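Local structure of titin (Homo sapiens, 2J8H) at residues His62-Ala67 against Thr75-Arg80; Ile124-Ser129 against Lys189-Asp194; Asn148-Val153 against Glu169-Gly174. The protein forms, in this A-band fragment, a rigid tandem of two immunoglobulin domains of titin, the giant elastic protein of muscle. All blocks are in the same frame, centred on the assembly; numbering follows the deposited sequence.

Interaction 1: His62-Ala67 against Thr75-Arg80; sequences HQLIIA and TVYQVR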
ATOM      1  N   HIS A  62      -1.443   1.663  26.407  1.00 46.11           N
ATOM      2  CA  HIS A  62      -1.103   2.894  25.702  1.00 46.48           C
ATOM      3  C   HIS A  62      -0.370   2.534  24.443  1.00 46.82           C
ATOM      4  O   HIS A  62       0.514   1.658  24.465  1.00 46.19           O
ATOM      5  CB  HIS A  62      -0.180   3.743  26.554  1.00 47.48           C
ATOM      6  CG  HIS A  62      -0.859   4.308  27.751  1.00 46.82           C
ATOM      7  ND1 HIS A  62      -1.541   5.502  27.715  1.00 47.93           N
ATOM      8  CD2 HIS A  62      -1.042   3.801  28.993  1.00 47.24           C
ATOM      9  CE1 HIS A  62      -2.082   5.726  28.897  1.00 48.56           C
ATOM     10  NE2 HIS A  62      -1.799   4.706  29.688  1.00 47.56           N
ATOM     11  N   GLN A  63      -0.729   3.176  23.334  1.00 46.00           N
ATOM     12  CA  GLN A  63       0.011   2.936  22.118  1.00 46.18           C
ATOM     13  C   GLN A  63       0.159   4.197  21.288  1.00 46.07           C
ATOM     14  O   GLN A  63      -0.667   5.111  21.333  1.00 45.45           O
ATOM     15  CB  GLN A  63      -0.546   1.728  21.334  1.00 46.47           C
ATOM     16  CG  GLN A  63      -1.751   1.973  20.516  1.00 46.78           C
ATOM     17  CD  GLN A  63      -2.347   0.742  19.857  1.00 46.50           C
ATOM     18  OE1 GLN A  63      -1.875  -0.376  20.028  1.00 48.66           O
ATOM     19  NE2 GLN A  63      -3.453   0.944  19.154  1.00 45.73           N
ATOM     20  N   LEU A  64       1.275   4.244  20.578  1.00 45.66           N
ATOM     21  CA  LEU A  64       1.563   5.302  19.655  1.00 45.35           C
ATOM     22  C   LEU A  64       1.642   4.663  18.288  1.00 45.46           C
ATOM     23  O   LEU A  64       2.376   3.691  18.097  1.00 46.45           O
ATOM     24  CB  LEU A  64       2.900   5.929  20.009  1.00 45.24           C
ATOM     25  CG  LEU A  64       3.490   6.926  18.984  1.00 45.12           C
ATOM     26  CD1 LEU A  64       2.679   8.199  18.938  1.00 44.12           C
ATOM     27  CD2 LEU A  64       4.967   7.209  19.358  1.00 46.16           C
ATOM     28  N   ILE A  65       0.899   5.202  17.337  1.00 45.21           N
ATOM     29  CA  ILE A  65       0.980   4.771  15.966  1.00 45.39           C
ATOM     30  C   ILE A  65       1.696   5.842  15.154  1.00 45.77           C
ATOM     31  O   ILE A  65       1.256   6.988  15.101  1.00 44.68           O
ATOM     32  CB  ILE A  65      -0.417   4.518  15.347  1.00 45.30           C
ATOM     33  CG1 ILE A  65      -1.258   3.616  16.269  1.00 45.75           C
ATOM     34  CG2 ILE A  65      -0.281   3.886  13.929  1.00 44.83           C
ATOM     35  CD1 ILE A  65      -2.753   3.548  15.904  1.00 46.08           C
ATOM     36  N   ILE A  66       2.804   5.441  14.518  1.00 45.80           N
ATOM     37  CA  ILE A  66       3.571   6.299  13.621  1.00 45.70           C
ATOM     38  C   ILE A  66       3.279   5.814  12.235  1.00 45.88           C
ATOM     39  O   ILE A  66       3.633   4.699  11.898  1.00 45.23           O
ATOM     40  CB  ILE A  66       5.086   6.186  13.869  1.00 45.86           C
ATOM     41  CG1 ILE A  66       5.385   6.384  15.356  1.00 45.58           C
ATOM     42  CG2 ILE A  66       5.861   7.176  13.016  1.00 44.99           C
ATOM     43  CD1 ILE A  66       6.803   6.040  15.747  1.00 47.59           C
ATOM     44  N   ALA A  67       2.655   6.667  11.432  1.00 45.94           N
ATOM     45  CA  ALA A  67       2.206   6.271  10.126  1.00 46.62           C
ATOM     46  C   ALA A  67       3.336   6.266   9.139  1.00 47.56           C
ATOM     47  O   ALA A  67       4.235   7.128   9.183  1.00 47.55           O
ATOM     48  CB  ALA A  67       1.106   7.204   9.632  1.00 46.38           C
ATOM     49  N   THR A  75      14.532   5.870  15.001  1.00 45.25           N
ATOM     50  CA  THR A  75      15.312   6.453  16.086  1.00 46.01           C
ATOM     51  C   THR A  75      14.782   5.900  17.396  1.00 46.46           C
ATOM     52  O   THR A  75      14.021   4.928  17.400  1.00 46.72           O
ATOM     53  CB  THR A  75      15.269   8.016  16.043  1.00 45.97           C
ATOM     54  OG1 THR A  75      16.188   8.541  17.007  1.00 47.96           O
ATOM     55  CG2 THR A  75      13.860   8.549  16.315  1.00 44.52           C
ATOM     56  N   VAL A  76      15.177   6.504  18.503  1.00 47.96           N
ATOM     57  CA  VAL A  76      14.734   6.069  19.819  1.00 47.85           C
ATOM     58  C   VAL A  76      13.538   6.892  20.284  1.00 48.29           C
ATOM     59  O   VAL A  76      13.459   8.096  20.042  1.00 48.09           O
ATOM     60  CB  VAL A  76      15.877   6.150  20.860  1.00 49.03           C
ATOM     61  CG1 VAL A  76      16.232   7.599  21.152  1.00 50.70           C
ATOM     62  CG2 VAL A  76      15.475   5.449  22.141  1.00 49.28           C
ATOM     63  N   TYR A  77      12.590   6.196  20.910  1.00 47.87           N
ATOM     64  CA  TYR A  77      11.368   6.768  21.421  1.00 47.55           C
ATOM     65  C   TYR A  77      11.321   6.470  22.896  1.00 47.88           C
ATOM     66  O   TYR A  77      11.914   5.489  23.350  1.00 48.26           O
ATOM     67  CB  TYR A  77      10.151   6.150  20.731  1.00 47.60           C
ATOM     68  CG  TYR A  77      10.094   6.518  19.268  1.00 47.38           C
ATOM     69  CD1 TYR A  77      10.862   5.829  18.319  1.00 48.37           C
ATOM     70  CD2 TYR A  77       9.320   7.576  18.842  1.00 47.14           C
ATOM     71  CE1 TYR A  77      10.830   6.193  16.981  1.00 45.34           C
ATOM     72  CE2 TYR A  77       9.305   7.962  17.518  1.00 46.40           C
ATOM     73  CZ  TYR A  77      10.054   7.259  16.587  1.00 45.93           C
ATOM     74  OH  TYR A  77       9.999   7.662  15.263  1.00 45.42           O
ATOM     75  N   GLN A  78      10.653   7.351  23.635  1.00 47.88           N
ATOM     76  CA  GLN A  78      10.418   7.181  25.059  1.00 47.80           C
ATOM     77  C   GLN A  78       8.929   7.302  25.337  1.00 47.03           C
ATOM     78  O   GLN A  78       8.222   8.010  24.657  1.00 46.64           O
ATOM     79  CB  GLN A  78      11.150   8.246  25.873  1.00 48.54           C
ATOM     80  CG  GLN A  78      12.657   8.225  25.795  1.00 50.24           C
ATOM     81  CD  GLN A  78      13.223   9.002  24.617  1.00 51.93           C
ATOM     82  OE1 GLN A  78      12.649   9.992  24.175  1.00 53.93           O
ATOM     83  NE2 GLN A  78      14.387   8.570  24.129  1.00 51.71           N
ATOM     84  N   VAL A  79       8.467   6.563  26.325  1.00 46.70           N
ATOM     85  CA  VAL A  79       7.131   6.708  26.886  1.00 46.37           C
ATOM     86  C   VAL A  79       7.322   6.951  28.368  1.00 46.24           C
ATOM     87  O   VAL A  79       8.186   6.316  29.020  1.00 44.42           O
ATOM     88  CB  VAL A  79       6.237   5.469  26.626  1.00 46.91           C
ATOM     89  CG1 VAL A  79       6.804   4.255  27.281  1.00 45.79           C
ATOM     90  CG2 VAL A  79       4.756   5.729  27.059  1.00 45.79           C
ATOM     91  N   ARG A  80       6.577   7.928  28.871  1.00 46.18           N
ATOM     92  CA  ARG A  80       6.673   8.314  30.256  1.00 46.15           C
ATOM     93  C   ARG A  80       5.345   8.161  30.931  1.00 46.22           C
ATOM     94  O   ARG A  80       4.331   8.569  30.388  1.00 47.68           O
ATOM     95  CB  ARG A  80       7.132   9.772  30.352  1.00 46.04           C
ATOM     96  CG  ARG A  80       7.378  10.208  31.806  1.00 45.61           C
ATOM     97  CD  ARG A  80       7.684  11.697  31.917  1.00 45.63           C
ATOM     98  NE  ARG A  80       8.935  12.021  31.243  1.00 44.00           N
ATOM     99  CZ  ARG A  80       9.455  13.236  31.169  1.00 43.76           C
ATOM    100  NH1 ARG A  80       8.853  14.266  31.761  1.00 43.36           N
ATOM    101  NH2 ARG A  80      10.594  13.427  30.521  1.00 43.35           N
TER
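Ile66 drives its outermost methyl against the hydroxyl end of the Tyr77 ring. CD1 of Ile66 sits 3.6 Å from CZ of Tyr77 and makes equally short approaches to the neighbouring CE2 and OH, so a single methyl spans one side of the phenol tip. It comes in obliquely. The Ile66 chain is stretched beyond CG1 (chi2 169°), which carries CD1 away from its own strand and toward the tyrosine arriving from the opposite direction. Leu94 of strand 86-102 packs on both residues and closes this tight end of the contact. The packing relaxes along the strands: Leu64 CD2 only grazes Tyr77 CD2 at 4.4 Å, and beyond it His62 CB and Val79 CG2 stand 5.3 Å apart, both side chains packing on Val36 of strand 35-40. The outward residues of the two strands, Ile65 on one and Val76 and Gln78 on the other, are partly open to solvent, whereas Gln63, turned away from Tyr77, is buried and bonds through OE1 to the backbone of Ile186 of the second subunit. The segments belong to the facing sheets of the first I-set sandwich. The Tyr77 hydroxyl is hydrogen-bonded to the carbonyl O of Asp73, four residues earlier, which is the tyrosine corner of Greek-key domains. With its polar end held within its own loop, Tyr77 meets strand 61-66 purely through apolar contact, and the fit between the sheets depends on shape rather than on any directional bond.

Interaction 2: Ile124-Ser129 against Lys189-Asp194; sequences IKIPFS and KTVELD
No ring, amide or carboxylate takes part where Ile124 and Ile126 meet Val191, so there are no faces or edges to assign; the nearby indole of Trp138 on strand 135-140 packs on both isoleucines. The contact crosses the interior of the second immunoglobulin β-sandwich, joining strand 123-131 of one sheet to strand 185-196 of the other. The strands run in opposite directions, with the CA atoms of Ile124 and Val191 8.0 Å apart and those of Ile126 and Lys189 9.4 Å apart, spacings bridged by side chains alone. Ile124 slides past Val191 and offers its CG2 branch, which lies anti to the backbone N because CG1 takes the other side (chi1 -51°). This methyl meets both branches of the valine, coming to 3.7 Å from CG1 of Val191. Ile126 instead reaches Val191 tip to tip; a turn at chi2 (-64°) folds CD1 round toward the valine. Leu193 extends the apolar surface more loosely, its CD2 4.6 Å from Ile124 CD1, and its side chain continues on to Phe164 and Tyr176. At the other end Lys189 starts toward strand 123-131, but its chain then leads off to a salt bridge with Asp187, so the charged amine stays clear of the apolar layer. A glycerol, probably from the crystallisation liquor, lies about 4 Å from the side chain of Val191. The two isoleucines share one methyl of that valine: CG2 of Val191 is 3.9 Å from Ile124 CG2 and likewise 3.9 Å from Ile126 CD1.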
ATOM      1  N   ILE A 124      27.732   9.164 -14.269  1.00 47.65           N
ATOM      2  CA  ILE A 124      26.458   8.457 -14.329  1.00 47.70           C
ATOM      3  C   ILE A 124      25.965   8.393 -12.891  1.00 47.57           C
ATOM      4  O   ILE A 124      26.455   7.577 -12.109  1.00 47.15           O
ATOM      5  CB  ILE A 124      26.600   7.049 -14.936  1.00 47.49           C
ATOM      6  CG1 ILE A 124      27.346   7.111 -16.282  1.00 46.54           C
ATOM      7  CG2 ILE A 124      25.218   6.433 -15.098  1.00 47.08           C
ATOM      8  CD1 ILE A 124      27.572   5.779 -16.936  1.00 47.50           C
ATOM      9  N   LYS A 125      25.040   9.287 -12.549  1.00 48.16           N
ATOM     10  CA  LYS A 125      24.602   9.505 -11.170  1.00 48.46           C
ATOM     11  C   LYS A 125      23.315   8.740 -10.904  1.00 48.22           C
ATOM     12  O   LYS A 125      22.295   8.988 -11.556  1.00 49.01           O
ATOM     13  CB  LYS A 125      24.397  10.992 -10.889  1.00 49.17           C
ATOM     14  CG  LYS A 125      24.067  11.312  -9.419  1.00 49.38           C
ATOM     15  CD  LYS A 125      23.912  12.798  -9.151  1.00 50.16           C
ATOM     16  CE  LYS A 125      23.627  13.065  -7.675  1.00 51.25           C
ATOM     17  NZ  LYS A 125      23.596  14.533  -7.311  1.00 50.44           N
ATOM     18  N   ILE A 126      23.363   7.819  -9.946  1.00 47.48           N
ATOM     19  CA  ILE A 126      22.281   6.890  -9.701  1.00 47.50           C
ATOM     20  C   ILE A 126      21.823   6.947  -8.243  1.00 47.68           C
ATOM     21  O   ILE A 126      22.564   6.503  -7.340  1.00 47.40           O
ATOM     22  CB  ILE A 126      22.690   5.439  -9.985  1.00 47.78           C
ATOM     23  CG1 ILE A 126      23.282   5.283 -11.393  1.00 48.93           C
ATOM     24  CG2 ILE A 126      21.456   4.553  -9.927  1.00 47.69           C
ATOM     25  CD1 ILE A 126      22.281   5.596 -12.507  1.00 46.50           C
ATOM     26  N   PRO A 127      20.626   7.503  -7.995  1.00 46.43           N
ATOM     27  CA  PRO A 127      20.107   7.455  -6.632  1.00 46.20           C
ATOM     28  C   PRO A 127      19.773   6.036  -6.218  1.00 45.40           C
ATOM     29  O   PRO A 127      19.387   5.217  -7.050  1.00 44.80           O
ATOM     30  CB  PRO A 127      18.838   8.303  -6.699  1.00 46.79           C
ATOM     31  CG  PRO A 127      18.887   8.999  -7.991  1.00 46.38           C
ATOM     32  CD  PRO A 127      19.704   8.198  -8.900  1.00 47.14           C
ATOM     33  N   PHE A 128      19.934   5.732  -4.938  1.00 46.04           N
ATOM     34  CA  PHE A 128      19.491   4.453  -4.425  1.00 46.08           C
ATOM     35  C   PHE A 128      18.965   4.569  -3.001  1.00 45.83           C
ATOM     36  O   PHE A 128      19.212   5.539  -2.307  1.00 44.45           O
ATOM     37  CB  PHE A 128      20.637   3.447  -4.478  1.00 46.97           C
ATOM     38  CG  PHE A 128      21.746   3.784  -3.579  1.00 46.41           C
ATOM     39  CD1 PHE A 128      21.701   3.425  -2.260  1.00 47.15           C
ATOM     40  CD2 PHE A 128      22.837   4.498  -4.038  1.00 48.91           C
ATOM     41  CE1 PHE A 128      22.702   3.744  -1.422  1.00 48.28           C
ATOM     42  CE2 PHE A 128      23.858   4.829  -3.172  1.00 49.68           C
ATOM     43  CZ  PHE A 128      23.791   4.468  -1.883  1.00 48.71           C
ATOM     44  N   SER A 129      18.221   3.551  -2.588  1.00 46.58           N
ATOM     45  CA  SER A 129      17.713   3.455  -1.229  1.00 46.54           C
ATOM     46  C   SER A 129      18.175   2.128  -0.648  1.00 46.13           C
ATOM     47  O   SER A 129      18.533   1.199  -1.380  1.00 45.19           O
ATOM     48  CB  SER A 129      16.182   3.477  -1.247  1.00 47.31           C
ATOM     49  OG  SER A 129      15.685   4.664  -1.851  1.00 49.84           O
ATOM     50  N   LYS A 189      20.207  -2.152 -12.199  1.00 46.34           N
ATOM     51  CA  LYS A 189      19.708  -1.437 -13.353  1.00 46.50           C
ATOM     52  C   LYS A 189      20.894  -1.234 -14.284  1.00 46.13           C
ATOM     53  O   LYS A 189      22.038  -1.304 -13.867  1.00 44.59           O
ATOM     54  CB  LYS A 189      19.115  -0.079 -12.969  1.00 47.04           C
ATOM     55  CG  LYS A 189      17.813  -0.114 -12.155  1.00 50.28           C
ATOM     56  CD  LYS A 189      16.658  -0.678 -12.960  1.00 52.16           C
ATOM     57  CE  LYS A 189      15.475  -1.029 -12.090  1.00 55.26           C
ATOM     58  NZ  LYS A 189      15.775  -2.175 -11.144  1.00 59.75           N
ATOM     59  N   THR A 190      20.590  -1.007 -15.551  1.00 46.03           N
ATOM     60  CA  THR A 190      21.584  -0.799 -16.568  1.00 46.08           C
ATOM     61  C   THR A 190      21.437   0.612 -17.108  1.00 46.39           C
ATOM     62  O   THR A 190      20.334   1.141 -17.226  1.00 46.90           O
ATOM     63  CB  THR A 190      21.397  -1.823 -17.684  1.00 46.86           C
ATOM     64  OG1 THR A 190      21.597  -3.123 -17.124  1.00 47.76           O
ATOM     65  CG2 THR A 190      22.388  -1.612 -18.843  1.00 45.40           C
ATOM     66  N   VAL A 191      22.571   1.198 -17.458  1.00 46.36           N
ATOM     67  CA  VAL A 191      22.643   2.488 -18.132  1.00 45.86           C
ATOM     68  C   VAL A 191      23.470   2.325 -19.409  1.00 45.65           C
ATOM     69  O   VAL A 191      24.590   1.810 -19.353  1.00 45.26           O
ATOM     70  CB  VAL A 191      23.366   3.519 -17.243  1.00 45.48           C
ATOM     71  CG1 VAL A 191      23.475   4.850 -17.941  1.00 45.34           C
ATOM     72  CG2 VAL A 191      22.654   3.659 -15.910  1.00 45.66           C
ATOM     73  N   GLU A 192      22.924   2.734 -20.548  1.00 45.00           N
ATOM     74  CA  GLU A 192      23.706   2.736 -21.775  1.00 45.60           C
ATOM     75  C   GLU A 192      24.355   4.096 -21.964  1.00 46.36           C
ATOM     76  O   GLU A 192      23.672   5.129 -21.940  1.00 45.53           O
ATOM     77  CB  GLU A 192      22.873   2.400 -23.004  1.00 45.47           C
ATOM     78  CG  GLU A 192      23.748   2.429 -24.257  1.00 44.86           C
ATOM     79  CD  GLU A 192      23.049   1.988 -25.500  1.00 46.11           C
ATOM     80  OE1 GLU A 192      21.819   1.772 -25.448  1.00 47.71           O
ATOM     81  OE2 GLU A 192      23.745   1.865 -26.531  1.00 45.08           O
ATOM     82  N   LEU A 193      25.674   4.081 -22.169  1.00 47.24           N
ATOM     83  CA  LEU A 193      26.436   5.279 -22.476  1.00 47.51           C
ATOM     84  C   LEU A 193      26.782   5.219 -23.935  1.00 47.71           C
ATOM     85  O   LEU A 193      27.296   4.218 -24.396  1.00 47.28           O
ATOM     86  CB  LEU A 193      27.727   5.319 -21.656  1.00 47.73           C
ATOM     87  CG  LEU A 193      28.729   6.453 -21.908  1.00 48.17           C
ATOM     88  CD1 LEU A 193      28.044   7.798 -21.890  1.00 49.51           C
ATOM     89  CD2 LEU A 193      29.860   6.437 -20.859  1.00 48.10           C
ATOM     90  N   ASP A 194      26.486   6.273 -24.679  1.00 48.67           N
ATOM     91  CA  ASP A 194      27.007   6.373 -26.035  1.00 49.20           C
ATOM     92  C   ASP A 194      27.872   7.607 -26.119  1.00 49.58           C
ATOM     93  O   ASP A 194      27.657   8.577 -25.405  1.00 48.85           O
ATOM     94  CB  ASP A 194      25.902   6.386 -27.078  1.00 50.11           C
ATOM     95  CG  ASP A 194      25.082   7.645 -27.043  1.00 51.38           C
ATOM     96  OD1 ASP A 194      24.196   7.740 -26.161  1.00 53.15           O
ATOM     97  OD2 ASP A 194      25.329   8.519 -27.901  1.00 53.22           O
TER

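Interaction 3: Asn148-Val153 against Glu169-Gly174; sequences NGHYQV and ERKDAG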
ATOM      1  N   ASN A 148      40.137   2.633 -10.533  1.00 52.56           N
ATOM      2  CA  ASN A 148      41.461   2.386 -11.104  1.00 50.75           C
ATOM      3  C   ASN A 148      41.919   3.680 -11.782  1.00 48.43           C
ATOM      4  O   ASN A 148      41.424   4.748 -11.435  1.00 46.68           O
ATOM      5  CB  ASN A 148      41.350   1.239 -12.111  1.00 51.39           C
ATOM      6  CG  ASN A 148      40.177   1.418 -13.079  1.00 51.36           C
ATOM      7  OD1 ASN A 148      39.760   2.538 -13.378  1.00 46.47           O
ATOM      8  ND2 ASN A 148      39.650   0.298 -13.571  1.00 53.29           N
ATOM      9  N   GLY A 149      42.803   3.599 -12.766  1.00 45.87           N
ATOM     10  CA  GLY A 149      43.221   4.779 -13.511  1.00 45.24           C
ATOM     11  C   GLY A 149      42.219   5.355 -14.484  1.00 43.59           C
ATOM     12  O   GLY A 149      42.451   6.406 -15.063  1.00 42.61           O
ATOM     13  N   HIS A 150      41.092   4.675 -14.659  1.00 42.80           N
ATOM     14  CA  HIS A 150      40.122   5.027 -15.673  1.00 42.61           C
ATOM     15  C   HIS A 150      38.807   5.502 -15.079  1.00 41.95           C
ATOM     16  O   HIS A 150      38.290   6.561 -15.465  1.00 40.86           O
ATOM     17  CB  HIS A 150      39.886   3.806 -16.579  1.00 43.16           C
ATOM     18  CG  HIS A 150      39.127   4.116 -17.834  1.00 42.90           C
ATOM     19  ND1 HIS A 150      39.748   4.504 -19.003  1.00 46.18           N
ATOM     20  CD2 HIS A 150      37.806   4.077 -18.106  1.00 44.17           C
ATOM     21  CE1 HIS A 150      38.833   4.682 -19.942  1.00 47.96           C
ATOM     22  NE2 HIS A 150      37.645   4.443 -19.417  1.00 44.60           N
ATOM     23  N   TYR A 151      38.249   4.721 -14.159  1.00 41.11           N
ATOM     24  CA  TYR A 151      36.979   5.074 -13.559  1.00 41.96           C
ATOM     25  C   TYR A 151      37.151   5.591 -12.159  1.00 41.32           C
ATOM     26  O   TYR A 151      38.061   5.177 -11.446  1.00 40.14           O
ATOM     27  CB  TYR A 151      36.063   3.845 -13.458  1.00 42.73           C
ATOM     28  CG  TYR A 151      35.791   3.055 -14.710  1.00 41.37           C
ATOM     29  CD1 TYR A 151      36.416   1.840 -14.940  1.00 42.58           C
ATOM     30  CD2 TYR A 151      34.842   3.479 -15.624  1.00 42.76           C
ATOM     31  CE1 TYR A 151      36.143   1.092 -16.076  1.00 42.68           C
ATOM     32  CE2 TYR A 151      34.565   2.741 -16.745  1.00 43.24           C
ATOM     33  CZ  TYR A 151      35.193   1.551 -16.957  1.00 43.19           C
ATOM     34  OH  TYR A 151      34.864   0.824 -18.075  1.00 44.52           O
ATOM     35  N   GLN A 152      36.229   6.451 -11.745  1.00 41.91           N
ATOM     36  CA  GLN A 152      36.083   6.761 -10.329  1.00 42.49           C
ATOM     37  C   GLN A 152      34.663   6.454  -9.908  1.00 42.87           C
ATOM     38  O   GLN A 152      33.714   6.934 -10.531  1.00 42.86           O
ATOM     39  CB  GLN A 152      36.414   8.230 -10.026  1.00 42.66           C
ATOM     40  CG  GLN A 152      36.257   8.621  -8.556  1.00 41.60           C
ATOM     41  CD  GLN A 152      37.228   7.930  -7.648  1.00 43.77           C
ATOM     42  OE1 GLN A 152      38.431   7.862  -7.931  1.00 41.77           O
ATOM     43  NE2 GLN A 152      36.733   7.442  -6.517  1.00 42.80           N
ATOM     44  N   VAL A 153      34.514   5.655  -8.855  1.00 42.80           N
ATOM     45  CA  VAL A 153      33.200   5.444  -8.257  1.00 43.94           C
ATOM     46  C   VAL A 153      32.996   6.337  -7.028  1.00 43.69           C
ATOM     47  O   VAL A 153      33.821   6.358  -6.124  1.00 43.19           O
ATOM     48  CB  VAL A 153      33.007   3.980  -7.841  1.00 44.14           C
ATOM     49  CG1 VAL A 153      31.660   3.811  -7.160  1.00 43.99           C
ATOM     50  CG2 VAL A 153      33.103   3.084  -9.069  1.00 46.28           C
ATOM     51  N   GLU A 169      36.139   8.393 -23.545  1.00 48.54           N
ATOM     52  CA  GLU A 169      36.714   7.958 -24.785  1.00 49.46           C
ATOM     53  C   GLU A 169      35.630   7.176 -25.521  1.00 48.82           C
ATOM     54  O   GLU A 169      34.639   6.758 -24.930  1.00 47.95           O
ATOM     55  CB  GLU A 169      37.905   7.063 -24.481  1.00 49.38           C
ATOM     56  CG  GLU A 169      39.042   7.822 -23.791  1.00 51.92           C
ATOM     57  CD  GLU A 169      40.023   6.920 -23.039  1.00 53.82           C
ATOM     58  OE1 GLU A 169      39.970   5.678 -23.210  1.00 59.55           O
ATOM     59  OE2 GLU A 169      40.854   7.466 -22.270  1.00 61.06           O
ATOM     60  N   ARG A 170      35.816   6.968 -26.816  1.00 48.65           N
ATOM     61  CA  ARG A 170      34.830   6.248 -27.606  1.00 48.93           C
ATOM     62  C   ARG A 170      34.596   4.849 -27.057  1.00 48.33           C
ATOM     63  O   ARG A 170      33.482   4.323 -27.114  1.00 47.87           O
ATOM     64  CB  ARG A 170      35.297   6.144 -29.046  1.00 48.88           C
ATOM     65  CG  ARG A 170      35.270   7.446 -29.764  1.00 50.13           C
ATOM     66  CD  ARG A 170      35.771   7.248 -31.162  1.00 52.11           C
ATOM     67  NE  ARG A 170      36.103   8.524 -31.767  1.00 56.06           N
ATOM     68  CZ  ARG A 170      37.095   8.724 -32.639  1.00 58.19           C
ATOM     69  NH1 ARG A 170      37.887   7.727 -33.049  1.00 58.82           N
ATOM     70  NH2 ARG A 170      37.295   9.949 -33.113  1.00 58.93           N
ATOM     71  N   LYS A 171      35.657   4.249 -26.532  1.00 47.54           N
ATOM     72  CA  LYS A 171      35.580   2.900 -26.007  1.00 47.64           C
ATOM     73  C   LYS A 171      34.758   2.817 -24.740  1.00 46.37           C
ATOM     74  O   LYS A 171      34.436   1.722 -24.311  1.00 46.18           O
ATOM     75  CB  LYS A 171      36.978   2.348 -25.733  1.00 47.99           C
ATOM     76  CG  LYS A 171      37.680   2.896 -24.494  1.00 49.54           C
ATOM     77  CD  LYS A 171      39.147   2.452 -24.478  1.00 50.62           C
ATOM     78  CE  LYS A 171      39.675   2.202 -23.057  1.00 52.62           C
ATOM     79  NZ  LYS A 171      41.031   1.518 -23.074  1.00 53.39           N
ATOM     80  N   ASP A 172      34.453   3.958 -24.124  1.00 45.38           N
ATOM     81  CA  ASP A 172      33.647   3.982 -22.898  1.00 45.53           C
ATOM     82  C   ASP A 172      32.172   3.724 -23.147  1.00 45.01           C
ATOM     83  O   ASP A 172      31.426   3.404 -22.220  1.00 45.37           O
ATOM     84  CB  ASP A 172      33.830   5.312 -22.159  1.00 45.15           C
ATOM     85  CG  ASP A 172      35.180   5.412 -21.491  1.00 45.09           C
ATOM     86  OD1 ASP A 172      35.633   4.371 -20.974  1.00 45.05           O
ATOM     87  OD2 ASP A 172      35.776   6.511 -21.468  1.00 44.77           O
ATOM     88  N   ALA A 173      31.750   3.905 -24.390  1.00 44.43           N
ATOM     89  CA  ALA A 173      30.423   3.528 -24.804  1.00 44.52           C
ATOM     90  C   ALA A 173      30.156   2.102 -24.379  1.00 44.70           C
ATOM     91  O   ALA A 173      31.046   1.236 -24.427  1.00 43.90           O
ATOM     92  CB  ALA A 173      30.296   3.650 -26.314  1.00 43.81           C
ATOM     93  N   GLY A 174      28.918   1.849 -23.974  1.00 44.50           N
ATOM     94  CA  GLY A 174      28.509   0.504 -23.624  1.00 44.91           C
ATOM     95  C   GLY A 174      27.473   0.510 -22.534  1.00 44.69           C
ATOM     96  O   GLY A 174      26.842   1.527 -22.285  1.00 44.70           O
TER
HETATM   97  O   HOH W   1      34.992   1.697 -20.614  1.00 38.69           O
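His150 reaches across to Asp172 with its imidazole extended. From CB the ring leaves anti to the backbone N (chi1 -168°), directed at the 3-10 turn of residues 170-172. CD2 lies 3.7 Å above the plane of the Tyr151 ring, over its centre. NE2 donates to Asp172 OD1 at 2.5 Å, a short and fairly straight bond (162°) that lies in the imidazole plane and uses the syn lone pair of the carboxylate. CE1 meets Glu169 OE1 at the ring edge, 3.6 Å away, with Lys171 CE farther off at 4.1 Å. Asp172 OD1 also accepts from a water that contacts Tyr151 OH, while OD2 receives the backbone N of Glu169 at 2.8 Å, a bond that ties the carboxylate to its own turn. An alanine at Asp172 would remove both oxygens and would probably leave His150 NE2 and Glu169 N without their acceptors and the ring freer to turn. On the other segment Asn148 OD1 accepts from His150 N, an Asx turn, and also from Tyr151 N, which extends it to an Asx motif. The carbonyl of Asp172 binds Tyr176 OH, so the histidine-carboxylate pair rests on the tyrosine corner of an I-set immunoglobulin domain.

In the fold
Interactions 1 and 2 are buried, wholly apolar contacts across the cores of the two immunoglobulin domains, on opposite sides of the chain's centre and with centres 38 Å apart; each joins strands of facing sheets, but different pairs of strands. Interaction 3 lies in the same domain as interaction 2, nested within the loop that interaction 2 closes, yet it is only partly buried and joins loops by a histidine-carboxylate bond and a water. The two meet where Leu193 N probably bonds to Gly174 O, 2.8 Å away. A tyrosine corner recurs in both domains: Tyr77 itself packs in interaction 1, whereas Asp172 supplies the corner's carbonyl in interaction 3.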